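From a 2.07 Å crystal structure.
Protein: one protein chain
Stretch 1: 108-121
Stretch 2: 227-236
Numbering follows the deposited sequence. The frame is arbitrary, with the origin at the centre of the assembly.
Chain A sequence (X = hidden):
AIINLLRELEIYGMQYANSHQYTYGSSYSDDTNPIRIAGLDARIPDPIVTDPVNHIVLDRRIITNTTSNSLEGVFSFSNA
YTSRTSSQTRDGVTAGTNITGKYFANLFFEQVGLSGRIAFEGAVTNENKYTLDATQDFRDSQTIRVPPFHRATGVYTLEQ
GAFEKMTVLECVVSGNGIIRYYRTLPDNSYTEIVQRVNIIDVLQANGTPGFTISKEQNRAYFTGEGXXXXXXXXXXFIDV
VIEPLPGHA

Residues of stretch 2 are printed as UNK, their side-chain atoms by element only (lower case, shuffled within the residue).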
# COMPACT_ATOMS: atom_id res chain seq x y z
N PHE A 108 9.26 -12.19 2.13
CA PHE A 108 10.40 -13.10 2.10
C PHE A 108 10.52 -13.61 0.67
O PHE A 108 9.57 -14.17 0.12
CB PHE A 108 10.19 -14.28 3.05
CG PHE A 108 11.36 -15.22 3.10
CD1 PHE A 108 12.59 -14.80 3.59
CD2 PHE A 108 11.24 -16.54 2.63
CE1 PHE A 108 13.69 -15.66 3.63
CE2 PHE A 108 12.33 -17.41 2.66
CZ PHE A 108 13.56 -16.97 3.16
N PHE A 109 11.68 -13.42 0.08
CA PHE A 109 11.89 -13.84 -1.29
C PHE A 109 12.56 -15.20 -1.28
O PHE A 109 13.78 -15.34 -1.29
CB PHE A 109 12.68 -12.74 -2.00
CG PHE A 109 11.90 -11.45 -2.15
CD1 PHE A 109 11.23 -11.16 -3.33
CD2 PHE A 109 11.78 -10.58 -1.06
CE1 PHE A 109 10.43 -10.01 -3.44
CE2 PHE A 109 10.98 -9.43 -1.15
CZ PHE A 109 10.31 -9.15 -2.34
N GLU A 110 11.70 -16.21 -1.25
CA GLU A 110 12.09 -17.61 -1.19
C GLU A 110 13.18 -18.07 -2.15
O GLU A 110 14.01 -18.89 -1.77
CB GLU A 110 10.85 -18.47 -1.37
CG GLU A 110 11.04 -19.95 -1.15
CD GLU A 110 9.70 -20.66 -1.06
OE1 GLU A 110 9.22 -20.89 0.07
OE2 GLU A 110 9.12 -20.95 -2.13
N GLN A 111 13.19 -17.55 -3.37
CA GLN A 111 14.20 -17.96 -4.34
C GLN A 111 15.62 -17.54 -4.00
O GLN A 111 16.57 -18.09 -4.55
CB GLN A 111 13.83 -17.46 -5.74
CG GLN A 111 12.81 -18.35 -6.43
CD GLN A 111 12.88 -18.27 -7.94
OE1 GLN A 111 13.95 -18.40 -8.53
NE2 GLN A 111 11.73 -18.06 -8.58
N VAL A 112 15.78 -16.55 -3.12
CA VAL A 112 17.11 -16.13 -2.75
C VAL A 112 17.30 -16.19 -1.23
O VAL A 112 18.38 -15.88 -0.72
CB VAL A 112 17.43 -14.71 -3.26
CG1 VAL A 112 17.52 -14.73 -4.80
CG2 VAL A 112 16.35 -13.72 -2.80
N GLY A 113 16.25 -16.59 -0.53
CA GLY A 113 16.33 -16.70 0.92
C GLY A 113 16.60 -15.38 1.62
O GLY A 113 17.33 -15.34 2.61
N LEU A 114 16.00 -14.31 1.13
CA LEU A 114 16.22 -13.00 1.73
C LEU A 114 14.91 -12.24 1.93
O LEU A 114 14.03 -12.26 1.07
CB LEU A 114 17.14 -12.18 0.83
CG LEU A 114 18.27 -11.36 1.46
CD1 LEU A 114 19.11 -12.23 2.38
CD2 LEU A 114 19.12 -10.79 0.35
N SER A 115 14.78 -11.57 3.07
CA SER A 115 13.58 -10.78 3.31
C SER A 115 13.81 -9.40 2.73
O SER A 115 14.95 -8.95 2.59
CB SER A 115 13.29 -10.66 4.81
OG SER A 115 12.83 -11.91 5.31
N GLY A 116 12.71 -8.75 2.36
CA GLY A 116 12.74 -7.40 1.82
C GLY A 116 11.50 -6.66 2.33
O GLY A 116 10.38 -7.16 2.21
N ARG A 117 11.68 -5.50 2.93
CA ARG A 117 10.53 -4.74 3.44
C ARG A 117 10.08 -3.80 2.33
O ARG A 117 10.84 -2.94 1.90
CB ARG A 117 10.92 -3.91 4.67
CG ARG A 117 9.72 -3.33 5.44
CD ARG A 117 10.15 -2.40 6.58
NE ARG A 117 10.27 -1.02 6.12
CZ ARG A 117 11.36 -0.27 6.21
NH1 ARG A 117 12.47 -0.75 6.77
NH2 ARG A 117 11.34 0.97 5.74
N ILE A 118 8.85 -3.97 1.85
CA ILE A 118 8.36 -3.10 0.79
C ILE A 118 7.47 -2.01 1.40
O ILE A 118 7.00 -2.14 2.53
CB ILE A 118 7.50 -3.85 -0.24
CG1 ILE A 118 6.21 -4.35 0.42
CG2 ILE A 118 8.29 -5.00 -0.87
CD1 ILE A 118 5.14 -4.73 -0.56
N ALA A 119 7.25 -0.96 0.63
CA ALA A 119 6.41 0.15 1.04
C ALA A 119 5.50 0.43 -0.15
O ALA A 119 5.92 0.31 -1.31
CB ALA A 119 7.26 1.39 1.35
N PHE A 120 4.25 0.75 0.14
CA PHE A 120 3.29 1.06 -0.90
C PHE A 120 2.20 2.00 -0.42
O PHE A 120 2.02 2.20 0.80
CB PHE A 120 2.69 -0.23 -1.48
CG PHE A 120 1.89 -1.05 -0.50
CD1 PHE A 120 0.49 -0.99 -0.50
CD2 PHE A 120 2.51 -1.95 0.36
CE1 PHE A 120 -0.26 -1.81 0.34
CE2 PHE A 120 1.77 -2.77 1.20
CZ PHE A 120 0.38 -2.71 1.19
N GLU A 121 1.49 2.62 -1.36
CA GLU A 121 0.40 3.52 -1.03
C GLU A 121 -0.85 3.02 -1.72
O GLU A 121 -0.78 2.32 -2.75
CB GLU A 121 0.70 4.95 -1.50
CG GLU A 121 1.85 5.62 -0.79
CD GLU A 121 2.06 7.06 -1.25
OE1 GLU A 121 1.63 7.40 -2.37
OE2 GLU A 121 2.67 7.84 -0.50
N UNK A 227 -4.93 -5.65 -4.13
CA UNK A 227 -3.76 -6.33 -4.67
C UNK A 227 -2.63 -5.32 -4.74
O UNK A 227 -2.87 -4.11 -4.74
c UNK A 227 -5.16 -7.85 -6.15
c UNK A 227 -3.99 -6.87 -6.11
o UNK A 227 -4.27 -5.78 -6.98
N UNK A 228 -1.39 -5.80 -4.77
CA UNK A 228 -0.23 -4.94 -4.90
C UNK A 228 0.77 -5.70 -5.74
O UNK A 228 0.78 -6.92 -5.75
c UNK A 228 1.72 -5.67 -1.63
c UNK A 228 0.45 -4.61 -3.55
c UNK A 228 -0.47 -3.80 -2.67
c UNK A 228 0.91 -5.91 -2.88
N UNK A 229 1.61 -4.97 -6.46
CA UNK A 229 2.63 -5.59 -7.28
C UNK A 229 3.78 -4.61 -7.35
O UNK A 229 3.58 -3.40 -7.22
c UNK A 229 2.09 -5.86 -8.69
o UNK A 229 1.85 -4.64 -9.35
N UNK A 230 4.99 -5.12 -7.53
CA UNK A 230 6.13 -4.22 -7.61
C UNK A 230 7.47 -4.91 -7.59
O UNK A 230 7.56 -6.14 -7.68
N UNK A 231 8.51 -4.11 -7.46
CA UNK A 231 9.87 -4.63 -7.42
C UNK A 231 10.64 -3.94 -6.32
O UNK A 231 10.28 -2.84 -5.90
o UNK A 231 10.40 -5.36 -12.25
c UNK A 231 10.37 -4.62 -11.26
c UNK A 231 10.56 -4.39 -8.76
n UNK A 231 10.70 -3.33 -11.32
c UNK A 231 9.92 -5.14 -9.91
N UNK A 232 11.70 -4.58 -5.84
CA UNK A 232 12.53 -4.00 -4.80
C UNK A 232 13.94 -4.58 -4.83
O UNK A 232 14.12 -5.77 -5.13
c UNK A 232 10.51 -3.80 -3.32
c UNK A 232 12.01 -5.74 -3.06
c UNK A 232 11.76 -6.03 -1.61
c UNK A 232 11.95 -4.25 -3.39
N UNK A 233 14.92 -3.74 -4.53
CA UNK A 233 16.30 -4.19 -4.47
C UNK A 233 16.45 -4.97 -3.19
O UNK A 233 16.08 -4.47 -2.12
N UNK A 234 16.97 -6.19 -3.28
CA UNK A 234 17.13 -7.07 -2.12
C UNK A 234 18.53 -7.06 -1.51
O UNK A 234 18.68 -7.04 -0.28
c UNK A 234 15.28 -8.67 -2.95
c UNK A 234 16.74 -8.51 -2.50
c UNK A 234 14.36 -8.28 -1.78
c UNK A 234 15.02 -10.10 -3.41
N UNK A 235 19.54 -7.11 -2.36
CA UNK A 235 20.93 -7.08 -1.91
C UNK A 235 21.83 -6.77 -3.10
O UNK A 235 21.38 -6.82 -4.25
o UNK A 235 22.97 -10.90 -1.03
c UNK A 235 21.34 -8.44 -1.32
c UNK A 235 21.96 -10.85 -1.73
c UNK A 235 21.51 -9.54 -2.35
n UNK A 235 21.20 -11.92 -1.98
N UNK A 236 23.09 -6.47 -2.83
CA UNK A 236 24.03 -6.15 -3.89
C UNK A 236 25.26 -7.04 -3.84
O UNK A 236 25.57 -7.63 -2.80
c UNK A 236 23.34 -3.74 -3.99
c UNK A 236 24.50 -4.70 -3.79
o UNK A 236 25.09 -4.48 -2.50
O HOH W 1 16.81 -7.14 1.65

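Position 227 carries three side-chain atoms: a first carbon bearing one oxygen and one carbon. A beta-branched hydroxyl side chain is threonine. Thr-227 has nothing of stretch 1 within contact range.

Position 228 has four carbons, forked at the first, with one arm two carbons long, which is the isoleucine pattern. One carbon lies over a face of the Phe-120 ring and another reaches the side chain of Ile-118. Ile-228 CG2 is 3.6 Å from Phe-120 CE1 and sits 3.9 Å from the ring centroid, 25° off the normal, a CH-pi arrangement. With chi1 p and chi2 t, Ile-228 CD1 also comes within 4.1 Å of Phe-120 CE2 and packs 3.7 Å from Ile-118 CD1.

Position 229 holds one carbon followed by one oxygen, hence serine. The CA-to-CB bond of Ser-229 points away from stretch 1, consistent with the alternation of a strand. Position 230 has no side-chain atoms and is glycine. A CB on Gly-230 would point toward stretch 1, yet its ideal position has nothing of that stretch within 5.5 Å, so the contact does not account for the glycine.

Position 231 shows three carbons in a row, the third carrying one oxygen and one nitrogen. That terminal amide after two further carbons defines glutamine, and Gln-231 points away.

Position 232 repeats the pattern of 228: four carbons, forked at the first, one arm longer. It meets Phe-109, Gly-116 and Ile-118, and is isoleucine. Ile-232 CG2 lies 3.5 Å from Ile-118 CG2, while Ile-232 CD1 is 3.5 Å from Phe-109 CZ and 3.8 Å from Gly-116 CA.

Position 233, again without side-chain atoms, is glycine; Gly-233 makes no contact across the stretches.

Position 234 has four carbons forked at the second; one terminal carbon lies over a face of the Phe-109 ring and another packs on Val-112. It is leucine rather than isoleucine. Leu-234 CD2 lies 3.9 Å from the centroid of the Phe-109 ring, 26° off the normal, a second CH-pi contact. Its other methyl, Leu-234 CD1, is 3.9 Å from Val-112 CG2.

Position 235 has three carbons, the third bearing oxygen and nitrogen, and the end of the side chain meets Leu-114: glutamine. Gln-235 NE2 comes within 3.3 Å of Leu-114 CD2, a packing contact, because CD2 is a methyl carbon; the amide nitrogen is hydrogen-bonded elsewhere in the structure. Position 236 matches 227, one carbon carrying an oxygen and a carbon, and is threonine; Thr-236 is out of reach.

The contact is one of side chains between strands running at 141°, their axes 7.5 Å apart at closest approach. No direct hydrogen bond crosses it; water 1 bridges the backbones by donating to Ser-115 O at 2.8 Å and Leu-234 O at 2.7 Å. Gly-116 permits the close fit, because an ideal CB there would clash at 2.6 Å with Ile-232 CD1 and at 2.7 Å with Leu-234 CD2. The CA separation widens from 5.9 Å between Gly-116 CA and Leu-234 CA to 8.0 Å between Phe-120 CA and Ile-228 CA, where the side chains of Phe-120 and Ile-228 fill the gap together.

Stretch 2 227-236: TISGQIGLQT
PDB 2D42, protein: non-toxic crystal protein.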